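Local coordinates for protein glutamine cyclotransferase (Xanthomonas campestris, PDB 3MBR) that probably catalyses the cyclisation of N-terminal glutamine to pyroglutamate, and folds as a five-bladed beta-propeller with a central calcium ion, at residues V4-Y9 with T169-R174; N207-D212 with D216-T221. The protein carries 1 engineered substitution. All blocks are in the same frame, centred on the assembly; numbering follows the deposited sequence.

Contact 1. Residues V4-Y9 with T169-R174; sequences VPTQGY and TSRIAR
Gln7 and Arg174 carry this contact through one side-chain hydrogen bond. Arg174 NH2 donates to Gln7 OE1 over 3.0 Å, with an angle of 148° at the hydrogen. The donor sits above the carbonyl plane of the amide and misses the lone pairs. OE1 itself lies at the edge of the guanidinium, tilted a little from its plane. The two flat groups are turned 57° against each other, and the side chains cross at about a right angle. The Gln7 chain is extended, with CG anti to the backbone N (chi1 174°), and this carries OE1 across to the arginine. The Arg174 chain bends at chi3, which turns the guanidinium towards OE1.

The segment 4-9 leads into strand 9-16, the outermost strand of one propeller blade. Residues 171-174 belong to a strand of the preceding blade, so the bond ties the N-terminal arm to a neighbouring blade. That strand starts at a G1 beta bulge, where Ser170 and Arg171 both face Val166.

Both polar groups have further partners. Arg174 NH1 forms a salt bridge with Glu161, and Gln7 NE2 donates to the backbone oxygen of Thr234. The backbones of Pro5 and Gln7 are hydrogen-bonded to that of Trp185.

Nearby, Thr6 OG1 comes within 4.3 Å of Arg171 NH1, too far for a bond. It approaches obliquely to the guanidinium, which makes a cation-pi contact with Trp185.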
# COMPACT_ATOMS: atom_id res chain seq x y z
N VAL A 4 -1.78 -23.07 1.44
CA VAL A 4 -1.53 -22.00 0.49
C VAL A 4 -0.07 -22.09 0.02
O VAL A 4 0.84 -22.13 0.85
CB VAL A 4 -1.78 -20.68 1.18
CG1 VAL A 4 -1.35 -19.53 0.28
CG2 VAL A 4 -3.28 -20.61 1.51
N PRO A 5 0.18 -22.11 -1.30
CA PRO A 5 1.55 -22.23 -1.77
C PRO A 5 2.33 -20.94 -1.70
O PRO A 5 1.72 -19.87 -1.59
CB PRO A 5 1.39 -22.73 -3.25
CG PRO A 5 0.11 -21.96 -3.65
CD PRO A 5 -0.80 -22.09 -2.42
N THR A 6 3.66 -21.04 -1.68
CA THR A 6 4.57 -19.92 -1.73
C THR A 6 5.08 -19.74 -3.12
O THR A 6 5.62 -20.66 -3.74
CB THR A 6 5.69 -20.07 -0.69
OG1 THR A 6 5.07 -20.07 0.61
CG2 THR A 6 6.61 -18.89 -0.76
N GLN A 7 4.88 -18.56 -3.63
CA GLN A 7 5.22 -18.19 -4.97
C GLN A 7 6.59 -17.53 -4.94
O GLN A 7 6.87 -16.65 -4.14
CB GLN A 7 4.15 -17.26 -5.55
CG GLN A 7 4.45 -16.69 -6.92
CD GLN A 7 3.29 -15.98 -7.48
OE1 GLN A 7 2.47 -15.41 -6.69
NE2 GLN A 7 3.19 -15.91 -8.80
N GLY A 8 7.46 -17.91 -5.88
CA GLY A 8 8.75 -17.27 -5.97
C GLY A 8 8.78 -15.89 -6.60
O GLY A 8 7.83 -15.46 -7.19
N TYR A 9 9.92 -15.28 -6.55
CA TYR A 9 10.10 -13.99 -7.19
C TYR A 9 11.54 -13.79 -7.49
O TYR A 9 12.40 -14.52 -6.93
CB TYR A 9 9.58 -12.83 -6.29
CG TYR A 9 10.47 -12.57 -5.10
CD1 TYR A 9 11.43 -11.57 -5.12
CD2 TYR A 9 10.41 -13.43 -3.98
CE1 TYR A 9 12.31 -11.35 -4.04
CE2 TYR A 9 11.25 -13.24 -2.87
CZ TYR A 9 12.23 -12.23 -2.90
OH TYR A 9 13.06 -12.08 -1.83
N THR A 169 4.25 -11.31 9.28
CA THR A 169 4.90 -12.53 8.79
C THR A 169 5.89 -12.24 7.63
O THR A 169 6.56 -13.20 7.19
CB THR A 169 3.91 -13.57 8.22
OG1 THR A 169 4.67 -14.61 7.59
CG2 THR A 169 3.15 -12.98 7.16
N SER A 170 6.06 -10.94 7.27
CA SER A 170 6.95 -10.51 6.08
C SER A 170 6.52 -10.99 4.57
O SER A 170 7.20 -10.89 3.48
CB SER A 170 8.43 -10.86 6.42
OG SER A 170 8.77 -10.15 7.63
N ARG A 171 5.33 -11.36 4.52
CA ARG A 171 4.73 -11.94 3.37
C ARG A 171 3.77 -11.01 2.73
O ARG A 171 3.08 -10.22 3.43
CB ARG A 171 4.04 -13.27 3.72
CG ARG A 171 5.02 -14.37 4.07
CD ARG A 171 4.29 -15.60 4.55
NE ARG A 171 5.20 -16.57 5.17
CZ ARG A 171 5.12 -17.87 5.16
NH1 ARG A 171 4.14 -18.51 4.48
NH2 ARG A 171 6.07 -18.52 5.83
N ILE A 172 3.65 -11.13 1.41
CA ILE A 172 2.49 -10.52 0.72
C ILE A 172 1.54 -11.64 0.39
O ILE A 172 1.98 -12.77 -0.05
CB ILE A 172 3.01 -9.83 -0.53
CG1 ILE A 172 3.93 -8.62 -0.07
CG2 ILE A 172 1.83 -9.40 -1.45
CD1 ILE A 172 4.55 -7.91 -1.25
N ALA A 173 0.26 -11.46 0.65
CA ALA A 173 -0.78 -12.38 0.24
C ALA A 173 -1.31 -11.96 -1.12
O ALA A 173 -1.64 -10.77 -1.31
CB ALA A 173 -1.90 -12.27 1.25
N ARG A 174 -1.43 -12.88 -2.10
CA ARG A 174 -2.18 -12.61 -3.35
C ARG A 174 -3.57 -13.14 -3.08
O ARG A 174 -3.72 -14.36 -2.81
CB ARG A 174 -1.57 -13.37 -4.52
CG ARG A 174 -0.42 -12.80 -4.98
CD ARG A 174 0.20 -13.65 -6.15
NE ARG A 174 -0.80 -14.13 -7.09
CZ ARG A 174 -0.98 -15.36 -7.65
NH1 ARG A 174 -2.05 -15.51 -8.43
NH2 ARG A 174 -0.17 -16.44 -7.57

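Contact 2. Residues N207-D212 with D216-T221; sequences NGIAFD and DRLFVT. With CA (calcium ion), chain B.
This beta hairpin forms two strands of a propeller blade and supplies one ligand of the calcium ion. The strands run antiparallel, with axes 4.7 Å apart. Backbone hydrogen bonds join Gly208 to Thr221, Ala210 to Phe219 and Asp212 to Arg217. A classic beta bulge lies at one end: Asn207 N and Gly208 N both donate to Thr221 O. At the turn end, Asp216 and Arg217 both face Asp212 in a G1 beta bulge.

The carbonyl of Ile209 points away from the partner strand, and its O binds calcium at 2.3 Å. A water and the calcium ligands Leu26, Glu154, Leu155 and Glu156 complete the site. Glu156 also accepts a hydrogen bond from Phe211 N.

Arg217 grips a single carboxylate oxygen of Asp212 in a salt bridge. NE reaches OD1 at 2.8 Å and NH2 reaches it at 3.1 Å, both on the anti side and somewhat out of the carboxylate plane. The carboxylate and guanidinium planes stand 77° apart. The bend at chi3 (-66°) turns the guanidinium back beside Asp212. Phe219 CZ lies 3.6 Å above the guanidinium plane, over its centre. His215 also bonds to Asp212 OD1, so this oxygen has three hydrogen-bond partners.

The other face of the hairpin is mostly apolar. Ile209 CG2 meets Leu218 CD1 at 3.8 Å, with the two side chains side by side. Phe211 CD1 lies 4.2 Å from the same methyl. Asp216 OD1 approaches the Phe211 ring at its edge, 3.3 Å from CE1.

Strand 206-212 is the innermost strand of its blade and an edge strand of the sheet, beside strands 23-29 and 152-158 of other blades. On the other flank, strand 217-222 pairs with strand 227-233.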
# COMPACT_ATOMS: atom_id res chain seq x y z
N ASN A 207 6.06 -1.60 3.53
CA ASN A 207 4.86 -0.80 3.72
C ASN A 207 4.44 -0.13 2.44
O ASN A 207 3.54 0.71 2.44
CB ASN A 207 5.05 0.21 4.85
CG ASN A 207 3.84 0.42 5.63
OD1 ASN A 207 3.99 0.47 6.85
ND2 ASN A 207 2.72 0.69 5.00
N GLY A 208 5.06 -0.46 1.30
CA GLY A 208 4.70 0.19 0.04
C GLY A 208 4.72 -0.87 -1.04
O GLY A 208 5.78 -1.54 -1.19
N ILE A 209 3.62 -1.07 -1.73
CA ILE A 209 3.55 -2.00 -2.85
C ILE A 209 2.93 -1.21 -3.99
O ILE A 209 1.79 -0.73 -3.82
CB ILE A 209 2.69 -3.26 -2.55
CG1 ILE A 209 3.25 -3.99 -1.31
CG2 ILE A 209 2.72 -4.13 -3.81
CD1 ILE A 209 2.25 -5.04 -0.78
N ALA A 210 3.62 -1.04 -5.11
CA ALA A 210 3.09 -0.23 -6.20
C ALA A 210 3.17 -0.99 -7.55
O ALA A 210 4.23 -1.52 -7.86
CB ALA A 210 3.81 1.10 -6.33
N PHE A 211 2.14 -0.98 -8.35
CA PHE A 211 2.15 -1.67 -9.59
C PHE A 211 2.02 -0.68 -10.75
O PHE A 211 1.13 0.22 -10.75
CB PHE A 211 0.98 -2.66 -9.62
CG PHE A 211 0.96 -3.48 -10.85
CD1 PHE A 211 2.04 -4.28 -11.19
CD2 PHE A 211 -0.17 -3.50 -11.67
CE1 PHE A 211 2.02 -5.10 -12.34
CE2 PHE A 211 -0.22 -4.36 -12.81
CZ PHE A 211 0.87 -5.11 -13.14
N ASP A 212 2.96 -0.77 -11.69
CA ASP A 212 2.91 -0.02 -12.96
C ASP A 212 2.22 -0.94 -13.95
O ASP A 212 2.85 -1.87 -14.45
CB ASP A 212 4.37 0.26 -13.36
CG ASP A 212 4.51 0.72 -14.81
OD1 ASP A 212 5.69 0.91 -15.22
OD2 ASP A 212 3.51 0.91 -15.53
N ASP A 216 3.87 -3.54 -16.54
CA ASP A 216 3.83 -4.72 -15.68
C ASP A 216 5.03 -4.75 -14.77
O ASP A 216 5.75 -5.76 -14.75
CB ASP A 216 3.75 -6.00 -16.58
CG ASP A 216 3.52 -7.31 -15.76
OD1 ASP A 216 3.10 -7.28 -14.58
OD2 ASP A 216 3.79 -8.36 -16.38
N ARG A 217 5.23 -3.69 -14.01
CA ARG A 217 6.34 -3.65 -13.03
C ARG A 217 5.75 -3.56 -11.63
O ARG A 217 4.95 -2.62 -11.36
CB ARG A 217 7.26 -2.45 -13.29
CG ARG A 217 7.85 -2.42 -14.72
CD ARG A 217 8.89 -1.35 -14.87
NE ARG A 217 8.31 -0.03 -14.75
CZ ARG A 217 9.02 1.09 -14.65
NH1 ARG A 217 10.39 1.05 -14.73
NH2 ARG A 217 8.40 2.25 -14.56
N LEU A 218 6.26 -4.38 -10.73
CA LEU A 218 5.81 -4.41 -9.34
C LEU A 218 6.93 -3.87 -8.47
O LEU A 218 8.07 -4.40 -8.55
CB LEU A 218 5.45 -5.85 -8.98
CG LEU A 218 4.87 -5.98 -7.56
CD1 LEU A 218 3.63 -5.18 -7.38
CD2 LEU A 218 4.60 -7.49 -7.29
N PHE A 219 6.68 -2.85 -7.63
CA PHE A 219 7.71 -2.27 -6.78
C PHE A 219 7.34 -2.45 -5.30
O PHE A 219 6.17 -2.30 -4.92
CB PHE A 219 7.76 -0.76 -7.05
CG PHE A 219 8.09 -0.41 -8.49
CD1 PHE A 219 9.37 -0.62 -9.02
CD2 PHE A 219 7.10 0.11 -9.30
CE1 PHE A 219 9.64 -0.25 -10.34
CE2 PHE A 219 7.37 0.44 -10.60
CZ PHE A 219 8.63 0.25 -11.12
N VAL A 220 8.35 -2.67 -4.47
CA VAL A 220 8.13 -2.74 -3.04
C VAL A 220 9.17 -1.92 -2.27
O VAL A 220 10.37 -1.89 -2.67
CB VAL A 220 8.12 -4.21 -2.49
CG1 VAL A 220 7.04 -5.02 -3.15
CG2 VAL A 220 9.40 -4.92 -2.71
N THR A 221 8.77 -1.27 -1.21
CA THR A 221 9.73 -0.65 -0.31
C THR A 221 9.12 -0.57 1.08
O THR A 221 8.04 -1.14 1.32
CB THR A 221 10.18 0.74 -0.79
OG1 THR A 221 11.36 1.14 -0.06
CG2 THR A 221 9.13 1.84 -0.69
CA CA B . -0.03 0.39 -2.90
O HOH W 1 -1.88 1.93 -2.69

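Overall arrangement
The two contacts lie 15 Å apart, centre to centre, and follow each other along the chain. They meet at Ile172, whose CD1 packs 3.7 Å from Ile209 CD1 and 4.3 Å from Val220 CG1. The strand of contact 1 thus borders the apolar face of the hairpin in contact 2. Contact 2 reaches the calcium directly through Ile209 O. Contact 1 is peripheral, with the Arg174 side chain about 13 Å from the ion. Strand 9-16, which follows residues 4-9, and the hairpin belong to the same four-stranded sheet. Contact 1 joins the lead-in to that sheet's outer strand with the adjacent blade, while contact 2 builds its inner part.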